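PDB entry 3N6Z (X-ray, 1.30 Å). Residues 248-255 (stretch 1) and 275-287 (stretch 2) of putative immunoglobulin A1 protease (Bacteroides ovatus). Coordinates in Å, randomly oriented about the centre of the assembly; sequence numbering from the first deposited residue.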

# COMPACT_ATOMS: atom_id res chain seq x y z
N GLY A 248 -7.46 -16.96 7.55
CA GLY A 248 -8.29 -15.78 7.33
C GLY A 248 -8.61 -15.59 5.87
O GLY A 248 -8.75 -16.56 5.12
N GLY A 249 -8.78 -14.33 5.51
CA GLY A 249 -9.17 -13.93 4.17
C GLY A 249 -7.97 -13.48 3.36
O GLY A 249 -7.08 -12.78 3.86
N VAL A 250 -7.99 -13.85 2.08
CA VAL A 250 -6.97 -13.51 1.12
C VAL A 250 -7.64 -12.97 -0.11
O VAL A 250 -8.51 -13.62 -0.68
CB VAL A 250 -6.12 -14.74 0.76
CG1 VAL A 250 -4.98 -14.39 -0.23
CG2 VAL A 250 -5.58 -15.42 2.00
N GLY A 251 -7.19 -11.81 -0.57
CA GLY A 251 -7.65 -11.22 -1.82
C GLY A 251 -6.51 -10.76 -2.69
O GLY A 251 -5.50 -10.24 -2.19
N GLY A 252 -6.68 -10.84 -4.01
CA GLY A 252 -5.67 -10.34 -4.92
C GLY A 252 -5.47 -8.84 -4.81
O GLY A 252 -4.36 -8.34 -5.04
N ILE A 253 -6.54 -8.12 -4.46
CA ILE A 253 -6.48 -6.69 -4.22
C ILE A 253 -6.62 -6.37 -2.73
O ILE A 253 -5.76 -5.67 -2.15
CB ILE A 253 -7.51 -5.90 -5.06
CG1 ILE A 253 -7.23 -6.07 -6.56
CG2 ILE A 253 -7.49 -4.41 -4.70
CD1 ILE A 253 -5.92 -5.46 -7.08
N LEU A 254 -7.70 -6.86 -2.12
CA LEU A 254 -8.08 -6.49 -0.75
C LEU A 254 -8.40 -7.75 0.04
O LEU A 254 -9.20 -8.57 -0.41
CB LEU A 254 -9.30 -5.54 -0.76
CG LEU A 254 -9.90 -5.16 0.61
CD1 LEU A 254 -8.92 -4.29 1.43
CD2 LEU A 254 -11.27 -4.51 0.45
N GLY A 255 -7.86 -7.88 1.25
CA GLY A 255 -8.22 -9.01 2.12
C GLY A 255 -9.66 -8.97 2.62
O GLY A 255 -10.44 -9.89 2.33
N THR A 275 -3.08 -17.91 -1.40
CA THR A 275 -3.06 -19.09 -0.55
C THR A 275 -3.61 -18.83 0.84
O THR A 275 -3.10 -17.99 1.57
CB THR A 275 -1.64 -19.65 -0.43
OG1 THR A 275 -1.11 -19.87 -1.74
CG2 THR A 275 -1.60 -20.93 0.41
N GLY A 276 -4.68 -19.53 1.20
CA GLY A 276 -5.17 -19.59 2.59
C GLY A 276 -4.72 -20.92 3.15
O GLY A 276 -5.08 -21.96 2.61
N VAL A 277 -3.92 -20.90 4.22
CA VAL A 277 -3.35 -22.14 4.74
C VAL A 277 -4.40 -23.00 5.46
O VAL A 277 -4.62 -24.15 5.08
CB VAL A 277 -2.13 -21.87 5.62
CG1 VAL A 277 -1.58 -23.20 6.16
CG2 VAL A 277 -1.06 -21.13 4.82
N ASP A 278 -5.07 -22.44 6.45
CA ASP A 278 -6.12 -23.15 7.17
C ASP A 278 -7.33 -23.39 6.28
O ASP A 278 -7.69 -22.53 5.48
CB ASP A 278 -6.54 -22.37 8.40
CG ASP A 278 -7.31 -23.18 9.38
OD1 ASP A 278 -8.55 -23.24 9.29
OD2 ASP A 278 -6.67 -23.71 10.31
N ALA A 279 -7.99 -24.53 6.48
CA ALA A 279 -9.21 -24.87 5.73
C ALA A 279 -10.36 -23.87 5.90
O ALA A 279 -11.23 -23.80 5.04
CB ALA A 279 -9.70 -26.25 6.16
N SER A 280 -10.37 -23.10 6.99
CA SER A 280 -11.42 -22.11 7.26
C SER A 280 -11.17 -20.82 6.49
O SER A 280 -11.98 -19.89 6.59
CB SER A 280 -11.49 -21.81 8.75
OG SER A 280 -10.31 -21.15 9.17
N SER A 281 -10.04 -20.73 5.79
CA SER A 281 -9.71 -19.53 5.01
C SER A 281 -10.68 -19.30 3.86
O SER A 281 -11.35 -20.21 3.37
CB SER A 281 -8.29 -19.62 4.47
OG SER A 281 -7.32 -19.75 5.51
N THR A 282 -10.76 -18.04 3.44
CA THR A 282 -11.52 -17.64 2.25
C THR A 282 -10.55 -16.95 1.30
O THR A 282 -9.73 -16.13 1.72
CB THR A 282 -12.74 -16.77 2.58
OG1 THR A 282 -12.32 -15.61 3.31
CG2 THR A 282 -13.74 -17.57 3.42
N VAL A 283 -10.64 -17.29 0.02
CA VAL A 283 -9.78 -16.74 -1.01
C VAL A 283 -10.62 -16.19 -2.14
O VAL A 283 -11.41 -16.92 -2.75
CB VAL A 283 -8.78 -17.78 -1.50
CG1 VAL A 283 -7.94 -17.22 -2.65
CG2 VAL A 283 -7.90 -18.28 -0.35
N GLY A 284 -10.45 -14.90 -2.41
CA GLY A 284 -11.15 -14.23 -3.52
C GLY A 284 -10.12 -13.66 -4.48
O GLY A 284 -9.12 -13.05 -4.04
N ARG A 285 -10.32 -13.80 -5.78
CA ARG A 285 -9.31 -13.26 -6.70
C ARG A 285 -9.15 -11.77 -6.44
O ARG A 285 -8.04 -11.25 -6.57
CB ARG A 285 -9.60 -13.56 -8.16
CG ARG A 285 -9.71 -15.03 -8.48
CD ARG A 285 -9.69 -15.32 -9.98
NE ARG A 285 -10.88 -14.80 -10.65
CZ ARG A 285 -11.45 -15.31 -11.73
NH1 ARG A 285 -10.89 -16.34 -12.36
NH2 ARG A 285 -12.58 -14.79 -12.18
N ILE A 286 -10.25 -11.05 -6.15
CA ILE A 286 -10.17 -9.61 -5.86
C ILE A 286 -10.25 -9.32 -4.36
O ILE A 286 -9.38 -8.61 -3.80
CB ILE A 286 -11.26 -8.80 -6.63
CG1 ILE A 286 -11.33 -9.20 -8.13
CG2 ILE A 286 -11.00 -7.27 -6.53
CD1 ILE A 286 -10.02 -8.96 -8.89
N VAL A 287 -11.32 -9.78 -3.71
CA VAL A 287 -11.60 -9.50 -2.29
C VAL A 287 -11.88 -10.80 -1.56
O VAL A 287 -12.67 -11.64 -2.03
CB VAL A 287 -12.81 -8.56 -2.11
CG1 VAL A 287 -13.04 -8.28 -0.64
CG2 VAL A 287 -12.66 -7.27 -2.93

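Strands 248-251 and 282-284 run parallel, their axes 12° apart and 4.8 Å at closest approach, in the register Gly249-Thr282, Val250-Val283 and Gly251-Gly284; past a break at Gly252 and Ile253, Leu254 pairs with Val287. Backbone hydrogen bonds carry the pairing. Thr282 N donates to Gly248 O (3.0 Å), Val250 N to Thr282 O (2.9 Å), Gly284 N to Val250 O (2.9 Å) and Gly252 N to Gly284 O (3.3 Å), the alternation typical of parallel strands. Between the two paired segments, Gly252 N also makes a weak bond to Arg285 O (2.9 Å, 123°), and Ile286 O accepts from both Ile253 N and Leu254 N (3.0 Å each). CA-H...O contacts fill in between, as from Gly251 CA to Gly284 O (3.2 Å). Two glycines have no room for a side chain: a CB on Gly252 would lie 2.1 Å from Arg285 O, and one on Gly251 would clash with Ile286 O across the contact and with Leu254 O in its own stretch. Apolar side chains meet at van der Waals distance, covering hydrocarbon surface: Val250 CB lies 4.1 Å from Val283 CG2, Ile253 CG1 4.0 Å from Ile286 CG2, and Leu254 CD2 4.3 Å from Val287 CG1; Val250, Val283, Leu254 and Val287 point to one face of the sheet. The Ser281 side chain links the Asp278-Ser281 type I turn to the strand: Ser281 OG donates to Asp278 O (2.8 Å) and accepts a weak bond from Gly248 N (3.5 Å).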